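Local coordinates for protein glutathione transferase lambda1 (Populus trichocarpa, PDB 4PQH) that probably transfers glutathione to electrophilic substrates in detoxification, holding the tripeptide in a pocket at the thioredoxin-like N-terminal domain of its GST fold, at residues E91-I96 with D172-P177; K116-D121 with F163-F168; P184-L187 with D193-A196. One frame throughout, in Å; residues are numbered along the deposited sequence. Where two conformers were deposited one is given.

Interaction 1: E91-I96 with D172-P177. With GSH (glutathione), chain C.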
# COMPACT_ATOMS: atom_id res chain seq x y z
N GLU A 91 -6.68 1.01 9.23
CA GLU A 91 -6.47 2.12 8.29
C GLU A 91 -5.07 2.13 7.70
O GLU A 91 -4.10 2.53 8.35
CB GLU A 91 -6.85 3.48 8.88
CG GLU A 91 -8.35 3.67 9.11
CD GLU A 91 -9.17 3.53 7.84
OE1 GLU A 91 -10.39 3.33 7.96
OE2 GLU A 91 -8.61 3.63 6.72
N SER A 92 -4.97 1.69 6.45
CA SER A 92 -3.67 1.52 5.78
C SER A 92 -2.74 2.74 5.86
O SER A 92 -1.55 2.58 6.12
CB SER A 92 -3.89 1.09 4.33
OG SER A 92 -4.57 2.09 3.58
N LEU A 93 -3.27 3.93 5.61
CA LEU A 93 -2.43 5.13 5.66
C LEU A 93 -1.94 5.44 7.06
O LEU A 93 -0.79 5.86 7.25
CB LEU A 93 -3.17 6.34 5.07
CG LEU A 93 -3.45 6.25 3.57
CD1 LEU A 93 -4.23 7.47 3.12
CD2 LEU A 93 -2.13 6.12 2.80
N ASP A 94 -2.80 5.25 8.05
CA ASP A 94 -2.39 5.39 9.44
C ASP A 94 -1.31 4.37 9.77
O ASP A 94 -0.31 4.69 10.43
CB ASP A 94 -3.58 5.21 10.39
CG ASP A 94 -4.54 6.37 10.36
OD1 ASP A 94 -4.18 7.43 9.81
OD2 ASP A 94 -5.66 6.22 10.89
N LEU A 95 -1.49 3.15 9.29
CA LEU A 95 -0.59 2.05 9.61
C LEU A 95 0.80 2.18 9.01
O LEU A 95 1.79 1.84 9.67
CB LEU A 95 -1.19 0.71 9.20
CG LEU A 95 -2.39 0.24 10.03
CD1 LEU A 95 -2.80 -1.15 9.57
CD2 LEU A 95 -2.00 0.25 11.49
N ILE A 96 0.90 2.64 7.77
CA ILE A 96 2.23 2.82 7.20
C ILE A 96 2.99 3.90 7.97
O ILE A 96 4.19 3.76 8.22
CB ILE A 96 2.21 3.05 5.66
CG1 ILE A 96 1.61 4.41 5.31
CG2 ILE A 96 1.50 1.90 4.96
CD1 ILE A 96 1.52 4.66 3.80
N ASP A 172 5.25 7.09 -1.93
CA ASP A 172 5.39 6.15 -3.04
C ASP A 172 4.74 4.82 -2.69
O ASP A 172 4.02 4.22 -3.50
CB ASP A 172 6.86 5.97 -3.39
CG ASP A 172 7.56 7.28 -3.55
OD1 ASP A 172 7.27 7.99 -4.53
OD2 ASP A 172 8.35 7.63 -2.64
N ILE A 173 4.97 4.37 -1.47
CA ILE A 173 4.37 3.14 -0.97
C ILE A 173 2.83 3.18 -0.99
O ILE A 173 2.16 2.20 -1.34
CB ILE A 173 4.90 2.83 0.43
CG1 ILE A 173 6.40 2.54 0.34
CG2 ILE A 173 4.16 1.65 1.03
CD1 ILE A 173 7.08 2.39 1.70
N ALA A 174 2.26 4.33 -0.62
CA ALA A 174 0.81 4.48 -0.61
C ALA A 174 0.22 4.28 -2.00
O ALA A 174 -0.84 3.65 -2.16
CB ALA A 174 0.44 5.84 -0.06
N TYR A 175 0.88 4.80 -3.02
CA TYR A 175 0.38 4.74 -4.39
C TYR A 175 0.72 3.45 -5.14
O TYR A 175 -0.02 3.06 -6.04
CB TYR A 175 0.83 5.96 -5.19
CG TYR A 175 0.02 7.19 -4.91
CD1 TYR A 175 -1.13 7.45 -5.64
CD2 TYR A 175 0.37 8.08 -3.89
CE1 TYR A 175 -1.89 8.55 -5.39
CE2 TYR A 175 -0.40 9.20 -3.63
CZ TYR A 175 -1.53 9.43 -4.39
OH TYR A 175 -2.32 10.53 -4.15
N ALA A 176 1.83 2.81 -4.80
CA ALA A 176 2.30 1.64 -5.55
C ALA A 176 1.25 0.54 -5.79
O ALA A 176 1.11 0.08 -6.92
CB ALA A 176 3.61 1.07 -4.97
N PRO A 177 0.50 0.11 -4.75
CA PRO A 177 -0.48 -0.96 -5.02
C PRO A 177 -1.60 -0.55 -5.97
O PRO A 177 -2.13 -1.39 -6.71
CB PRO A 177 -1.07 -1.24 -3.63
CG PRO A 177 0.05 -0.84 -2.69
CD PRO A 177 0.55 0.43 -3.32
N1 GSH C . -9.82 2.49 4.43
CA1 GSH C . -9.33 1.14 4.62
C1 GSH C . -7.83 1.22 4.61
O11 GSH C . -7.28 2.18 4.04
O12 GSH C . -7.15 0.34 5.18
CB1 GSH C . -9.83 0.22 3.51
CG1 GSH C . -9.58 -1.26 3.79
CD1 GSH C . -10.36 -2.11 2.81
OE1 GSH C . -11.37 -1.50 2.03
N2 GSH C . -10.08 -3.41 2.71
CA2 GSH C . -10.99 -4.27 1.96
C2 GSH C . -11.69 -5.24 2.86
O2 GSH C . -11.06 -5.69 4.03
CB2 GSH C . -10.27 -5.07 0.89
SG2 GSH C . -9.76 -4.10 -0.55
N3 GSH C . -12.90 -5.66 2.50
CA3 GSH C . -13.56 -6.67 3.31
C3 GSH C . -14.92 -6.20 3.77
O31 GSH C . -15.68 -6.99 4.38
O32 GSH C . -15.30 -5.03 3.57
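Ala174 rests its methyl group against the tips of two longer side chains of helix 92-102: Leu93 reaches its CB with CD2 at 3.9 Å, and Ile96 with CD1 at 4.2 Å. The small alanine suits the point where helix 170-190 of the C-terminal domain faces the N-terminal domain, because the leucine and isoleucine supply the reach. Ile96 gets there with CG1 between its backbone N and carbonyl carbon (chi1 69°), which sends CD1 out toward the alanine. The patch is apolar, and Ala174 and Ile96 are buried in it; Phe123 of helix 113-137 also packs on Ala174.

The other end of the segment is polar and turns to glutathione instead. Glu91, exposed and at the N-cap position, takes the ligand amino group N1 on OE2 at 2.8 Å. Ser92 grips the ligand's carboxylate twice: its backbone N donates to O12 at 2.9 Å, with an N-H...O angle of 157°, and its OG donates to O11 at 2.8 Å. Arg41 of helix 37-48 also hydrogen-bonds this OG. The helix start, whose dipole probably favours an anion, thus reads the charged glutamyl end of glutathione, while Leu93 and Ile96 pack the same helix against the neighbouring domain.

Interaction 2: K116-D121 with F163-F168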
# COMPACT_ATOMS: atom_id res chain seq x y z
N LYS A 116 7.10 17.36 3.88
CA LYS A 116 6.02 16.84 4.71
C LYS A 116 4.68 17.43 4.29
O LYS A 116 3.69 16.71 4.17
CB LYS A 116 6.29 17.12 6.19
CG LYS A 116 7.52 16.40 6.75
CD LYS A 116 7.66 16.60 8.26
CE LYS A 116 6.49 15.97 9.02
NZ LYS A 116 6.51 16.31 10.47
N GLU A 117 4.65 18.74 4.04
CA GLU A 117 3.42 19.42 3.62
C GLU A 117 2.92 18.89 2.28
O GLU A 117 1.72 18.65 2.11
CB GLU A 117 3.64 20.93 3.53
CG GLU A 117 2.48 21.69 2.91
CD GLU A 117 2.78 23.16 2.68
OE1 GLU A 117 3.75 23.67 3.28
OE2 GLU A 117 2.05 23.81 1.90
N PHE A 118 3.83 18.72 1.34
CA PHE A 118 3.47 18.20 0.02
C PHE A 118 2.97 16.77 0.16
O PHE A 118 2.01 16.38 -0.51
CB PHE A 118 4.67 18.28 -0.92
CG PHE A 118 4.33 18.02 -2.36
CD1 PHE A 118 3.48 18.87 -3.05
CD2 PHE A 118 4.89 16.94 -3.03
CE1 PHE A 118 3.18 18.63 -4.37
CE2 PHE A 118 4.58 16.71 -4.35
CZ PHE A 118 3.74 17.55 -5.03
N ALA A 119 3.62 16.01 1.04
CA ALA A 119 3.22 14.63 1.30
C ALA A 119 1.78 14.57 1.77
O ALA A 119 1.02 13.70 1.35
CB ALA A 119 4.15 13.99 2.33
N GLU A 120 1.40 15.49 2.64
CA GLU A 120 0.03 15.49 3.13
C GLU A 120 -0.96 15.82 2.01
O GLU A 120 -2.03 15.23 1.96
CB GLU A 120 -0.11 16.42 4.34
CG GLU A 120 0.72 15.96 5.55
CD GLU A 120 0.40 14.53 5.98
OE1 GLU A 120 -0.78 14.11 5.88
OE2 GLU A 120 1.32 13.82 6.41
N ASP A 121 -0.58 16.71 1.10
CA ASP A 121 -1.40 16.96 -0.09
C ASP A 121 -1.60 15.68 -0.90
O ASP A 121 -2.70 15.40 -1.39
CB ASP A 121 -0.75 18.03 -0.99
CG ASP A 121 -0.79 19.42 -0.38
OD1 ASP A 121 -1.65 19.67 0.49
OD2 ASP A 121 0.04 20.26 -0.78
N PHE A 163 11.16 10.03 -6.93
CA PHE A 163 9.95 9.68 -6.18
C PHE A 163 9.17 10.93 -5.80
O PHE A 163 9.59 12.04 -6.09
CB PHE A 163 10.34 8.85 -4.96
CG PHE A 163 10.95 7.53 -5.33
CD1 PHE A 163 10.18 6.53 -5.91
CD2 PHE A 163 12.29 7.28 -5.12
CE1 PHE A 163 10.75 5.31 -6.25
CE2 PHE A 163 12.85 6.07 -5.46
CZ PHE A 163 12.09 5.09 -6.03
N PHE A 164 8.00 10.76 -5.20
CA PHE A 164 7.14 11.91 -4.93
C PHE A 164 7.79 13.00 -4.10
O PHE A 164 7.60 14.19 -4.38
CB PHE A 164 5.82 11.48 -4.27
CG PHE A 164 4.85 10.83 -5.22
CD1 PHE A 164 4.20 11.57 -6.19
CD2 PHE A 164 4.59 9.47 -5.13
CE1 PHE A 164 3.31 10.96 -7.07
CE2 PHE A 164 3.69 8.86 -5.99
CZ PHE A 164 3.05 9.61 -6.96
N LEU A 165 8.56 12.62 -3.08
CA LEU A 165 9.26 13.59 -2.25
C LEU A 165 10.74 13.64 -2.59
O LEU A 165 11.56 13.98 -1.75
CB LEU A 165 9.06 13.27 -0.77
CG LEU A 165 7.60 13.05 -0.37
CD1 LEU A 165 7.56 12.78 1.12
CD2 LEU A 165 6.72 14.24 -0.75
N GLY A 166 11.07 13.31 -3.83
CA GLY A 166 12.47 13.21 -4.24
C GLY A 166 12.98 11.83 -3.89
O GLY A 166 12.94 10.90 -4.70
N GLN A 167 13.46 11.68 -2.67
CA GLN A 167 13.86 10.35 -2.24
C GLN A 167 12.64 9.53 -1.80
O GLN A 167 11.57 10.06 -1.47
CB GLN A 167 14.95 10.41 -1.16
CG GLN A 167 16.32 10.89 -1.69
CD GLN A 167 16.97 9.91 -2.66
OE1 GLN A 167 17.45 8.85 -2.26
NE2 GLN A 167 17.01 10.27 -3.94
N PHE A 168 12.81 8.21 -1.87
CA PHE A 168 11.75 7.23 -1.58
C PHE A 168 11.08 7.46 -0.23
O PHE A 168 11.74 7.75 0.78
CB PHE A 168 12.38 5.84 -1.64
CG PHE A 168 11.40 4.71 -1.52
CD1 PHE A 168 10.58 4.37 -2.57
CD2 PHE A 168 11.36 3.95 -0.36
CE1 PHE A 168 9.68 3.32 -2.45
CE2 PHE A 168 10.47 2.88 -0.24
CZ PHE A 168 9.64 2.57 -1.30
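Leu165, within a type I beta turn from Phe163 to Gly166, leans its two methyl groups on Phe118 and Ala119 of helix 113-137. The turn belongs to the loop that leads into helix 170-190 in the all-helical C-terminal domain of the GST fold.

Phe163 opens it and pairs with Gly166 through both backbone bonds, Phe163 N to Gly166 O and Gly166 N to Phe163 O, which close the turn firmly. Phe164 follows. Its backbone N is held by Asp172 of helix 170-190, while its carbonyl O lies near the plane of the Phe118 ring, at the edge, 3.9 Å from CE2. Phe118 offers that edge because its CG is anti to the backbone N (chi1 -169°), carrying the ring out toward the turn. The Phe164 ring goes elsewhere, into a buried cluster with Tyr175 and Trp204.

Leu165 does most of the packing. Its CD1 rests 3.8 Å from Ala119 CB, and its CD2 lies 4.0 Å from Phe118 CD2, the two side chains sliding past each other in opposite directions. A leucine with two branches serves both neighbours at once, and the short alanine lets it come close to the helix backbone, CD2 reaching Ala119 N at 4.0 Å. Gly166 suits the next place because, at its phi of 85° and psi of -86°, a beta carbon would press on the carbonyl O of Leu165.

Phe168 then folds back over the opening residue, its CD1 standing 3.7 Å above the Phe163 ring, over the centre.

Interaction 3: P184-L187 with D193-A196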
# COMPACT_ATOMS: atom_id res chain seq x y z
N PRO A 184 -2.24 -1.97 -15.67
CA PRO A 184 -2.61 -3.01 -16.63
C PRO A 184 -4.10 -2.99 -16.95
O PRO A 184 -4.48 -3.34 -18.07
CB PRO A 184 -2.22 -4.31 -15.91
CG PRO A 184 -2.21 -3.97 -14.47
CD PRO A 184 -1.73 -2.55 -14.41
N ALA A 185 -4.93 -2.59 -16.00
CA ALA A 185 -6.37 -2.58 -16.26
C ALA A 185 -6.75 -1.51 -17.27
O ALA A 185 -7.59 -1.75 -18.15
CB ALA A 185 -7.15 -2.42 -14.97
N LEU A 186 -6.14 -0.34 -17.19
CA LEU A 186 -6.40 0.69 -18.17
C LEU A 186 -5.91 0.26 -19.55
O LEU A 186 -6.53 0.56 -20.58
CB LEU A 186 -5.74 2.01 -17.76
CG LEU A 186 -6.47 2.75 -16.64
CD1 LEU A 186 -5.57 3.83 -16.05
CD2 LEU A 186 -7.79 3.35 -17.15
N LEU A 187 -4.77 -0.42 -19.59
CA LEU A 187 -4.26 -0.91 -20.86
C LEU A 187 -5.21 -1.93 -21.48
O LEU A 187 -5.49 -1.88 -22.68
CB LEU A 187 -2.86 -1.50 -20.68
CG LEU A 187 -2.06 -1.73 -21.95
CD1 LEU A 187 -1.74 -0.41 -22.63
CD2 LEU A 187 -0.79 -2.48 -21.62
N ASP A 193 -2.55 3.67 -22.34
CA ASP A 193 -1.24 3.55 -21.73
C ASP A 193 -0.93 4.79 -20.89
O ASP A 193 -0.66 5.86 -21.43
CB ASP A 193 -0.19 3.40 -22.83
CG ASP A 193 1.23 3.34 -22.30
OD1 ASP A 193 1.44 3.34 -21.06
OD2 ASP A 193 2.15 3.30 -23.15
N ILE A 194 -0.95 4.63 -19.57
CA ILE A 194 -0.74 5.76 -18.67
C ILE A 194 0.63 6.43 -18.83
O ILE A 194 0.77 7.61 -18.50
CB ILE A 194 -0.95 5.38 -17.19
CG1 ILE A 194 0.10 4.36 -16.73
CG2 ILE A 194 -2.37 4.88 -16.98
CD1 ILE A 194 0.01 4.04 -15.27
N THR A 195 1.62 5.70 -19.34
CA THR A 195 2.97 6.26 -19.49
C THR A 195 3.09 7.17 -20.70
O THR A 195 4.06 7.94 -20.80
CB THR A 195 4.07 5.18 -19.57
OG1 THR A 195 3.94 4.43 -20.79
CG2 THR A 195 4.02 4.25 -18.37
N ALA A 196 2.14 7.09 -21.63
CA ALA A 196 2.21 7.90 -22.84
C ALA A 196 2.07 9.38 -22.52
O ALA A 196 1.03 9.83 -22.03
CB ALA A 196 1.17 7.45 -23.84
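Asp193 lies alongside Leu187, the two side chains pointing the same way. The aspartate CB sits 4.1 Å from Leu187 CD1, a methyl group that comes equally near Asp193 CA, so the methyl lies against the aliphatic start of the acid. CG comes next, anti to the backbone N (chi1 177°), and swings the carboxylate forward over the following residues. At the tip, OD1 accepts from Thr195 twice: from the backbone N at 2.9 Å, a donor that stands 54° out of the carboxylate plane, and from OG1 at 2.7 Å, on the syn side. Both donors approach from the same face of the carboxylate.

The first of these bonds makes an Asx turn, built into a type I beta turn from Asp193 to Ala196 in the loop joining helix 170-190 to helix 199-208. Aspartate suits the position as a short acceptor, and threonine as a residue with a second donor beside its backbone N.

Deeper in, Leu186 and Ile194 cross at about a right angle. Leucine and isoleucine fit this buried side, where Phe148 of helix 144-154 touches both, and Leu186 CD1 presses Ile194 CG2 at a tight 3.5 Å.

Helix 170-190 connects the set: interaction 1 uses its early turns and interaction 3 its later ones, with centres about 22 Å apart. The loop leading into that helix packs on helix 113-137 in interaction 2, and the loop leaving it packs back on the helix in interaction 3. In sequence, interaction 2 falls within the span that interaction 1 closes, and interaction 3 follows both. Interactions 1 and 2, about 13 Å apart between centres, touch directly, with Ile173 packed on Phe168 and Tyr175 on Phe164, whereas interaction 3 touches neither. Interaction 1 joins the glutathione-binding domain to the helical domain; the other two fix loops within the helical domain, away from the ligand.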